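Local coordinates for beta-galactosidase (Trichoderma reesei, PDB 3OG2), which probably hydrolyses terminal non-reducing beta-D-galactose residues of beta-D-galactosides, as a glycoside hydrolase of family 35, at residues 33-38 with 574-579; 52-57 with 945-950; 408-413 with 443-448. One frame throughout, in Å; residues are numbered along the deposited sequence.

Interaction 1: 33-38 with 574-579; sequences LFVHGE and SSLMNP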
loop_
_atom_site.group_PDB
_atom_site.type_symbol
_atom_site.label_atom_id
_atom_site.label_comp_id
_atom_site.label_asym_id
_atom_site.label_seq_id
_atom_site.Cartn_x
_atom_site.Cartn_y
_atom_site.Cartn_z
ATOM N N LEU A 33 5.487 18.543 14.831
ATOM C CA LEU A 33 4.254 18.370 15.588
ATOM C C LEU A 33 4.545 18.184 17.052
ATOM O O LEU A 33 5.618 17.718 17.477
ATOM C CB LEU A 33 3.573 17.127 14.961
ATOM C CG LEU A 33 2.090 17.139 14.858
ATOM C CD1 LEU A 33 1.657 18.205 13.834
ATOM C CD2 LEU A 33 1.567 15.790 14.464
ATOM N N PHE A 34 3.550 18.493 17.850
ATOM C CA PHE A 34 3.484 18.122 19.260
ATOM C C PHE A 34 2.211 17.326 19.476
ATOM O O PHE A 34 1.132 17.755 18.983
ATOM C CB PHE A 34 3.425 19.358 20.154
ATOM C CG PHE A 34 4.625 20.279 20.222
ATOM C CD1 PHE A 34 5.005 21.023 19.123
ATOM C CD2 PHE A 34 5.364 20.394 21.401
ATOM C CE1 PHE A 34 6.106 21.881 19.147
ATOM C CE2 PHE A 34 6.425 21.309 21.427
ATOM C CZ PHE A 34 6.768 22.082 20.350
ATOM N N VAL A 35 2.294 16.215 20.173
ATOM C CA VAL A 35 1.132 15.420 20.510
ATOM C C VAL A 35 1.084 15.343 22.036
ATOM O O VAL A 35 2.059 14.876 22.658
ATOM C CB VAL A 35 1.194 14.025 19.818
ATOM C CG1 VAL A 35 -0.007 13.174 20.324
ATOM C CG2 VAL A 35 1.210 14.106 18.308
ATOM N N HIS A 36 -0.004 15.818 22.648
ATOM C CA HIS A 36 -0.096 15.917 24.095
ATOM C C HIS A 36 1.131 16.665 24.643
ATOM O O HIS A 36 1.626 16.356 25.722
ATOM C CB HIS A 36 -0.228 14.542 24.740
ATOM C CG HIS A 36 -1.465 13.758 24.434
ATOM N ND1 HIS A 36 -2.717 14.208 24.810
ATOM C CD2 HIS A 36 -1.732 12.575 23.828
ATOM C CE1 HIS A 36 -3.672 13.347 24.453
ATOM N NE2 HIS A 36 -3.093 12.336 23.849
ATOM N N GLY A 37 1.602 17.690 23.914
ATOM C CA GLY A 37 2.661 18.535 24.462
ATOM C C GLY A 37 4.041 17.962 24.216
ATOM O O GLY A 37 5.018 18.641 24.628
ATOM N N GLU A 38 4.189 16.826 23.570
ATOM C CA GLU A 38 5.465 16.177 23.364
ATOM C C GLU A 38 5.881 16.368 21.913
ATOM O O GLU A 38 5.097 15.996 21.020
ATOM C CB GLU A 38 5.328 14.656 23.653
ATOM C CG GLU A 38 6.646 13.916 23.440
ATOM C CD GLU A 38 6.549 12.408 23.511
ATOM O OE1 GLU A 38 5.451 11.818 23.537
ATOM O OE2 GLU A 38 7.640 11.770 23.583
ATOM N N SER A 574 4.636 4.865 27.226
ATOM C CA SER A 574 4.891 5.948 28.190
ATOM C C SER A 574 5.041 7.307 27.511
ATOM O O SER A 574 4.836 8.337 28.169
ATOM C CB SER A 574 6.115 5.664 29.029
ATOM O OG SER A 574 7.256 5.588 28.158
ATOM N N SER A 575 5.383 7.289 26.245
ATOM C CA SER A 575 5.648 8.529 25.475
ATOM C C SER A 575 5.819 8.095 24.023
ATOM O O SER A 575 5.989 6.890 23.766
ATOM C CB SER A 575 6.878 9.282 25.997
ATOM O OG SER A 575 8.025 8.458 25.967
ATOM N N LEU A 576 5.820 9.019 23.064
ATOM C CA LEU A 576 6.090 8.648 21.677
ATOM C C LEU A 576 7.584 8.562 21.379
ATOM O O LEU A 576 7.992 7.647 20.638
ATOM C CB LEU A 576 5.504 9.712 20.705
ATOM C CG LEU A 576 3.969 9.709 20.651
ATOM C CD1 LEU A 576 3.425 10.945 19.990
ATOM C CD2 LEU A 576 3.550 8.443 19.931
ATOM N N MET A 577 8.386 9.470 21.961
ATOM C CA MET A 577 9.828 9.460 21.765
ATOM C C MET A 577 10.470 8.866 23.020
ATOM O O MET A 577 10.000 9.120 24.145
ATOM C CB MET A 577 10.373 10.871 21.567
ATOM C CG MET A 577 9.740 11.616 20.402
ATOM S SD MET A 577 10.071 10.932 18.775
ATOM C CE MET A 577 11.801 11.475 18.635
ATOM N N ASN A 578 11.534 8.089 22.861
ATOM C CA ASN A 578 12.164 7.444 24.050
ATOM C C ASN A 578 11.165 6.704 24.938
ATOM O O ASN A 578 11.216 6.819 26.186
ATOM C CB ASN A 578 12.954 8.447 24.886
ATOM C CG ASN A 578 14.045 9.061 24.009
ATOM O OD1 ASN A 578 13.992 10.269 23.779
ATOM N ND2 ASN A 578 15.005 8.306 23.534
ATOM N N PRO A 579 10.285 5.891 24.381
ATOM C CA PRO A 579 9.311 5.207 25.248
ATOM C C PRO A 579 9.965 4.119 26.083
ATOM O O PRO A 579 11.016 3.528 25.737
ATOM C CB PRO A 579 8.409 4.490 24.237
ATOM C CG PRO A 579 9.349 4.208 23.074
ATOM C CD PRO A 579 10.135 5.479 22.982
#
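Glu38 points its carboxylate into the loop 574-579 and takes two successive backbone N-H groups, those of Leu576 and Met577, one on each oxygen. Its CG lies anti to the backbone N (chi1 180°) and the chain stays extended beyond it, which carries the acid group across to the loop. Leu576 N reaches OE1 at 2.9 Å in a nearly straight bond, N-H...O 172°, and OE1 accepts it with its syn lone pair, on the side of the other oxygen. Met577 N meets OE2 at the same length, 2.9 Å, but comes from above the carboxylate plane, 39° out of it. Two bonds on a flat group probably restrain its rotation and are likely to stabilise its negative charge. Carbon packs round the oxygens as well: Leu576 CB comes 3.5 Å from Glu38 OE1, while Ser575 CB and Met577 CB each come close to OE2.

The acid sits on a two-residue beta hairpin. A type I' turn from Val35 to Glu38 joins strand 33-35 to strand 38-47, and Val35 and Glu38 are bonded to each other through both backbone N and O. Gly37 takes a positive-phi conformation in which a CB would be jammed against the preceding carbonyl O.

Beside this polar grip, Leu576 sends CD1 to Val35 CB at 3.8 Å, the two side chains crossing at about a right angle. Tyr110 and Val40 touch both of them, so the small apolar patch continues into the sheet of the catalytic domain. Within the loop, Ser575 OG closes back on the chain with a 2.8 Å bond to Met577 O. Further along the same loop, Pro579 O accepts a hydrogen bond from Asn475 ND2.

Interaction 2: 52-57 with 945-950; sequences LPVPSL and EGILDY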
loop_
_atom_site.group_PDB
_atom_site.type_symbol
_atom_site.label_atom_id
_atom_site.label_comp_id
_atom_site.label_asym_id
_atom_site.label_seq_id
_atom_site.Cartn_x
_atom_site.Cartn_y
_atom_site.Cartn_z
ATOM N N LEU A 52 -7.846 -4.283 1.890
ATOM C CA LEU A 52 -7.712 -5.470 2.740
ATOM C C LEU A 52 -9.052 -5.656 3.445
ATOM O O LEU A 52 -9.226 -5.142 4.568
ATOM C CB LEU A 52 -6.547 -5.315 3.743
ATOM C CG LEU A 52 -6.355 -6.537 4.656
ATOM C CD1 LEU A 52 -6.126 -7.807 3.890
ATOM C CD2 LEU A 52 -5.179 -6.269 5.598
ATOM N N PRO A 53 -10.009 -6.309 2.795
ATOM C CA PRO A 53 -11.380 -6.401 3.341
ATOM C C PRO A 53 -11.498 -7.520 4.351
ATOM O O PRO A 53 -12.444 -8.336 4.302
ATOM C CB PRO A 53 -12.203 -6.658 2.075
ATOM C CG PRO A 53 -11.279 -7.514 1.217
ATOM C CD PRO A 53 -9.891 -6.910 1.463
ATOM N N VAL A 54 -10.566 -7.533 5.295
ATOM C CA VAL A 54 -10.567 -8.554 6.379
ATOM C C VAL A 54 -10.303 -7.787 7.656
ATOM O O VAL A 54 -9.130 -7.506 8.000
ATOM C CB VAL A 54 -9.489 -9.599 6.182
ATOM C CG1 VAL A 54 -9.509 -10.639 7.328
ATOM C CG2 VAL A 54 -9.656 -10.332 4.842
ATOM N N PRO A 55 -11.361 -7.391 8.346
ATOM C CA PRO A 55 -11.204 -6.508 9.495
ATOM C C PRO A 55 -10.227 -7.014 10.543
ATOM O O PRO A 55 -9.477 -6.192 11.131
ATOM C CB PRO A 55 -12.628 -6.430 10.074
ATOM C CG PRO A 55 -13.532 -6.698 8.930
ATOM C CD PRO A 55 -12.783 -7.617 7.993
ATOM N N SER A 56 -10.224 -8.328 10.766
ATOM C CA SER A 56 -9.322 -8.843 11.825
ATOM C C SER A 56 -7.852 -8.907 11.427
ATOM O O SER A 56 -6.996 -9.250 12.267
ATOM C CB SER A 56 -9.856 -10.211 12.314
ATOM O OG SER A 56 -9.923 -11.084 11.194
ATOM N N LEU A 57 -7.506 -8.550 10.168
ATOM C CA LEU A 57 -6.099 -8.457 9.787
ATOM C C LEU A 57 -5.545 -7.044 9.872
ATOM O O LEU A 57 -4.327 -6.886 9.740
ATOM C CB LEU A 57 -5.918 -8.976 8.337
ATOM C CG LEU A 57 -5.873 -10.516 8.289
ATOM C CD1 LEU A 57 -5.837 -10.935 6.817
ATOM C CD2 LEU A 57 -4.666 -11.075 9.051
ATOM N N GLU A 945 -6.278 -15.081 4.158
ATOM C CA GLU A 945 -7.064 -15.711 5.195
ATOM C C GLU A 945 -8.111 -14.734 5.697
ATOM O O GLU A 945 -7.798 -13.552 5.843
ATOM C CB GLU A 945 -6.116 -16.128 6.345
ATOM C CG GLU A 945 -6.815 -16.967 7.411
ATOM C CD GLU A 945 -5.855 -17.351 8.508
ATOM O OE1 GLU A 945 -4.618 -17.387 8.265
ATOM O OE2 GLU A 945 -6.326 -17.639 9.629
ATOM N N GLY A 946 -9.345 -15.189 5.917
ATOM C CA GLY A 946 -10.419 -14.234 6.245
ATOM C C GLY A 946 -11.368 -14.242 5.085
ATOM O O GLY A 946 -12.575 -14.505 5.218
ATOM N N ILE A 947 -10.877 -13.987 3.882
ATOM C CA ILE A 947 -11.628 -14.211 2.657
ATOM C C ILE A 947 -11.661 -15.746 2.402
ATOM O O ILE A 947 -12.753 -16.265 2.187
ATOM C CB ILE A 947 -11.064 -13.441 1.462
ATOM C CG1 ILE A 947 -11.124 -11.918 1.673
ATOM C CG2 ILE A 947 -11.829 -13.834 0.197
ATOM C CD1 ILE A 947 -12.529 -11.351 1.892
ATOM N N LEU A 948 -10.498 -16.372 2.491
ATOM C CA LEU A 948 -10.508 -17.841 2.567
ATOM C C LEU A 948 -10.773 -18.335 3.980
ATOM O O LEU A 948 -10.272 -17.736 4.954
ATOM C CB LEU A 948 -9.126 -18.344 2.162
ATOM C CG LEU A 948 -8.847 -18.391 0.666
ATOM C CD1 LEU A 948 -7.361 -18.528 0.388
ATOM C CD2 LEU A 948 -9.602 -19.563 -0.004
ATOM N N ASP A 949 -11.490 -19.433 4.145
ATOM C CA ASP A 949 -11.743 -20.120 5.382
ATOM C C ASP A 949 -10.758 -21.278 5.447
ATOM O O ASP A 949 -10.842 -22.238 4.661
ATOM C CB ASP A 949 -13.213 -20.581 5.420
ATOM C CG ASP A 949 -13.572 -21.254 6.732
ATOM O OD1 ASP A 949 -12.665 -21.605 7.519
ATOM O OD2 ASP A 949 -14.788 -21.506 6.993
ATOM N N TYR A 950 -9.782 -21.207 6.341
ATOM C CA TYR A 950 -8.737 -22.207 6.433
ATOM C C TYR A 950 -9.192 -23.453 7.161
ATOM O O TYR A 950 -8.445 -24.427 7.268
ATOM C CB TYR A 950 -7.493 -21.626 7.164
ATOM C CG TYR A 950 -6.625 -20.796 6.238
ATOM C CD1 TYR A 950 -7.129 -20.029 5.182
ATOM C CD2 TYR A 950 -5.251 -20.755 6.461
ATOM C CE1 TYR A 950 -6.266 -19.279 4.382
ATOM C CE2 TYR A 950 -4.380 -20.030 5.668
ATOM C CZ TYR A 950 -4.920 -19.290 4.626
ATOM O OH TYR A 950 -4.054 -18.571 3.857
#
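Val54 holds CG1 anti to its backbone N (chi1 180°) and CG2 beside that N, a fork set against Glu945, Gly946 and Ile947, both prongs near Glu945 O; Ile947 answers with CG1 anti to its own carbonyl carbon (chi1 -63°). CG2 of Val54 meets CG1 of Ile947 at 3.8 Å, the two side chains crossing obliquely. The other prong, Val54 CG1, lies 3.9 Å from Gly946 CA. A CB on Gly946 would point at this methyl and collide with it, and the residue's positive phi (113°) would also jam a CB against the preceding carbonyl.

At the end of Ile947, CD1 touches Pro53 CG at 4.1 Å, where the two side chains stand at about a right angle, and lies 3.9 Å from Pro53 O. Leu57 comes from the other flank, its CD1 3.4 Å from Glu945 O. No hydrogen bond joins the two segments. The carbonyls Pro53 O and Glu945 O are buried here without a polar partner; Glu945 O faces both Val54 methyls and Leu57 CD1, Pro53 O only Ile947 CD1 of the partner segment. Pro53 is the centre of an inverse gamma turn, closed by a weak bond from Val54 N to Leu52 O. The acid of Glu945 is engaged in a salt bridge with Arg985, while its CG lies over the centre of the Tyr950 ring.

Segment 52-57 belongs to the loop between strand 38-47 and helix 58-66 of the TIM-barrel domain, and the partner loop links strands 940-943 and 953-962 of an all-beta domain; Tyr928 of strand 926-932 touches both Pro53 and Ile947.

Interaction 3: 408-413 with 443-448; sequences FVVRHA and LTLTGR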
loop_
_atom_site.group_PDB
_atom_site.type_symbol
_atom_site.label_atom_id
_atom_site.label_comp_id
_atom_site.label_asym_id
_atom_site.label_seq_id
_atom_site.Cartn_x
_atom_site.Cartn_y
_atom_site.Cartn_z
ATOM N N PHE A 408 25.086 14.228 11.039
ATOM C CA PHE A 408 25.764 14.453 9.756
ATOM C C PHE A 408 25.391 13.327 8.822
ATOM O O PHE A 408 25.690 12.157 9.109
ATOM C CB PHE A 408 27.292 14.477 9.928
ATOM C CG PHE A 408 27.697 15.549 10.939
ATOM C CD1 PHE A 408 27.725 15.270 12.293
ATOM C CD2 PHE A 408 27.971 16.839 10.450
ATOM C CE1 PHE A 408 28.029 16.266 13.178
ATOM C CE2 PHE A 408 28.288 17.846 11.369
ATOM C CZ PHE A 408 28.266 17.546 12.717
ATOM N N VAL A 409 24.701 13.673 7.744
ATOM C CA VAL A 409 24.290 12.643 6.799
ATOM C C VAL A 409 25.337 12.557 5.692
ATOM O O VAL A 409 25.589 13.547 4.967
ATOM C CB VAL A 409 22.885 12.962 6.224
ATOM C CG1 VAL A 409 22.509 11.841 5.227
ATOM C CG2 VAL A 409 21.895 13.126 7.358
ATOM N N VAL A 410 25.938 11.393 5.555
ATOM C CA VAL A 410 27.024 11.170 4.609
ATOM C C VAL A 410 26.544 10.310 3.455
ATOM O O VAL A 410 25.879 9.287 3.673
ATOM C CB VAL A 410 28.197 10.458 5.333
ATOM C CG1 VAL A 410 29.374 10.289 4.379
ATOM C CG2 VAL A 410 28.597 11.174 6.631
ATOM N N ARG A 411 26.840 10.720 2.210
ATOM C CA ARG A 411 26.501 9.916 1.044
ATOM C C ARG A 411 27.659 10.017 0.061
ATOM O O ARG A 411 28.529 10.898 0.160
ATOM C CB ARG A 411 25.187 10.389 0.391
ATOM C CG ARG A 411 25.252 11.820 -0.123
ATOM C CD ARG A 411 24.064 12.065 -1.032
ATOM N NE ARG A 411 23.865 13.424 -1.490
ATOM C CZ ARG A 411 24.500 13.903 -2.563
ATOM N NH1 ARG A 411 25.380 13.186 -3.262
ATOM N NH2 ARG A 411 24.215 15.162 -2.930
ATOM N N HIS A 412 27.655 9.131 -0.931
ATOM C CA HIS A 412 28.602 9.335 -2.035
ATOM C C HIS A 412 28.253 10.616 -2.790
ATOM O O HIS A 412 27.087 10.959 -3.002
ATOM C CB HIS A 412 28.526 8.154 -3.008
ATOM C CG HIS A 412 29.044 6.873 -2.420
ATOM N ND1 HIS A 412 30.378 6.571 -2.355
ATOM C CD2 HIS A 412 28.400 5.811 -1.866
ATOM C CE1 HIS A 412 30.560 5.383 -1.796
ATOM N NE2 HIS A 412 29.355 4.907 -1.493
ATOM N N ALA A 413 29.274 11.323 -3.266
ATOM C CA ALA A 413 29.034 12.549 -4.011
ATOM C C ALA A 413 28.200 12.326 -5.265
ATOM O O ALA A 413 27.325 13.124 -5.589
ATOM C CB ALA A 413 30.373 13.179 -4.443
ATOM N N LEU A 443 37.167 5.265 7.883
ATOM C CA LEU A 443 35.801 4.826 7.691
ATOM C C LEU A 443 35.562 4.379 6.266
ATOM O O LEU A 443 36.292 4.801 5.351
ATOM C CB LEU A 443 34.860 6.003 7.965
ATOM C CG LEU A 443 35.103 6.631 9.342
ATOM C CD1 LEU A 443 34.263 7.896 9.486
ATOM C CD2 LEU A 443 34.856 5.708 10.524
ATOM N N THR A 444 34.531 3.573 6.070
ATOM C CA THR A 444 34.171 3.033 4.767
ATOM C C THR A 444 32.718 3.354 4.480
ATOM O O THR A 444 31.850 3.190 5.347
ATOM C CB THR A 444 34.330 1.467 4.772
ATOM O OG1 THR A 444 35.725 1.174 4.984
ATOM C CG2 THR A 444 33.917 0.844 3.444
ATOM N N LEU A 445 32.453 3.797 3.263
ATOM C CA LEU A 445 31.067 3.958 2.761
ATOM C C LEU A 445 30.979 3.031 1.548
ATOM O O LEU A 445 31.610 3.331 0.503
ATOM C CB LEU A 445 30.730 5.424 2.452
ATOM C CG LEU A 445 29.231 5.612 2.122
ATOM C CD1 LEU A 445 28.396 5.501 3.373
ATOM C CD2 LEU A 445 29.025 6.953 1.432
ATOM N N THR A 446 30.279 1.919 1.635
ATOM C CA THR A 446 30.181 0.969 0.513
ATOM C C THR A 446 29.111 1.418 -0.462
ATOM O O THR A 446 28.496 2.513 -0.279
ATOM C CB THR A 446 29.921 -0.457 1.045
ATOM O OG1 THR A 446 28.643 -0.514 1.699
ATOM C CG2 THR A 446 30.989 -0.838 2.074
ATOM N N GLY A 447 28.868 0.683 -1.525
ATOM C CA GLY A 447 28.008 1.149 -2.588
ATOM C C GLY A 447 26.564 1.398 -2.150
ATOM O O GLY A 447 25.999 0.610 -1.385
ATOM N N ARG A 448 26.008 2.491 -2.655
ATOM C CA ARG A 448 24.585 2.847 -2.359
ATOM C C ARG A 448 24.261 2.707 -0.892
ATOM O O ARG A 448 23.231 2.159 -0.482
ATOM C CB ARG A 448 23.651 2.028 -3.254
ATOM C CG ARG A 448 23.828 2.552 -4.676
ATOM C CD ARG A 448 22.909 1.874 -5.667
ATOM N NE ARG A 448 23.125 2.478 -6.980
ATOM C CZ ARG A 448 22.477 2.143 -8.085
ATOM N NH1 ARG A 448 21.537 1.209 -8.057
ATOM N NH2 ARG A 448 22.795 2.768 -9.216
#
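His412 lies with one ring face under Leu445 CD2, the methyl 3.6 Å from the ring centroid and almost on the ring normal, a CH-pi contact. The two side chains reach toward each other tip to tip. CG of His412 is anti to its carbonyl carbon (chi1 -68°), which starts the ring toward the segment 443-448. The same methyl of Leu445 is 3.5 Å from His412 N, so it rests on backbone as well as ring.

At the ring edge NE2 gives its proton to Thr446 O at 2.8 Å, with an N-H...O angle of 168°. The acceptor lies in the ring plane, whereas the donor stands above the plane of the carbonyl. CE1 is 3.3 Å from Leu445 O. Face and edge are thus used at once, and the hydrogen bond probably fixes the rotation of the ring beneath the leucine. An alanine in place of His412 would probably leave Thr446 O without this donor and open a gap under Leu445 CD2.

Val410 CG1 adds a looser touch on Leu445 CD2 at 4.5 Å. Beyond the strand, Arg448 turns away to Ser416 O and Ser250 O and makes a cation-pi contact with Trp252; its side chain also touches an N-acetylglucosamine, and Thr446 a mannose, of the protein's own glycans.

Strand 408-412 belongs to a large antiparallel sheet and strand 443-445 is an edge of a three-stranded one; the axes of these short strand segments run at 60° to each other, 8.9 Å apart at closest approach: the arrangement is face-to-face packing of two beta sheets in domain 2.

Interactions 1 and 2 each tie the family 35 TIM-barrel region to a distant part of the chain, domain 3 and the second all-beta domain respectively, whereas interaction 3 lies within domain 2. The segments of interactions 1 and 2 alternate along the sequence, and interaction 3 is nested inside both loops. None touches another: the centres of interactions 1 and 2 are about 33 Å apart, those of interactions 1 and 3 about 32 Å, and those of interactions 2 and 3 about 43 Å, the last pair on opposite sides of the chain's centre. The nearest atoms of interactions 1 and 3 are about 15 Å apart. All three lie away from the galactose-binding residues, which include Glu180 and Glu278; interaction 3 alone includes residues beside attached glycans.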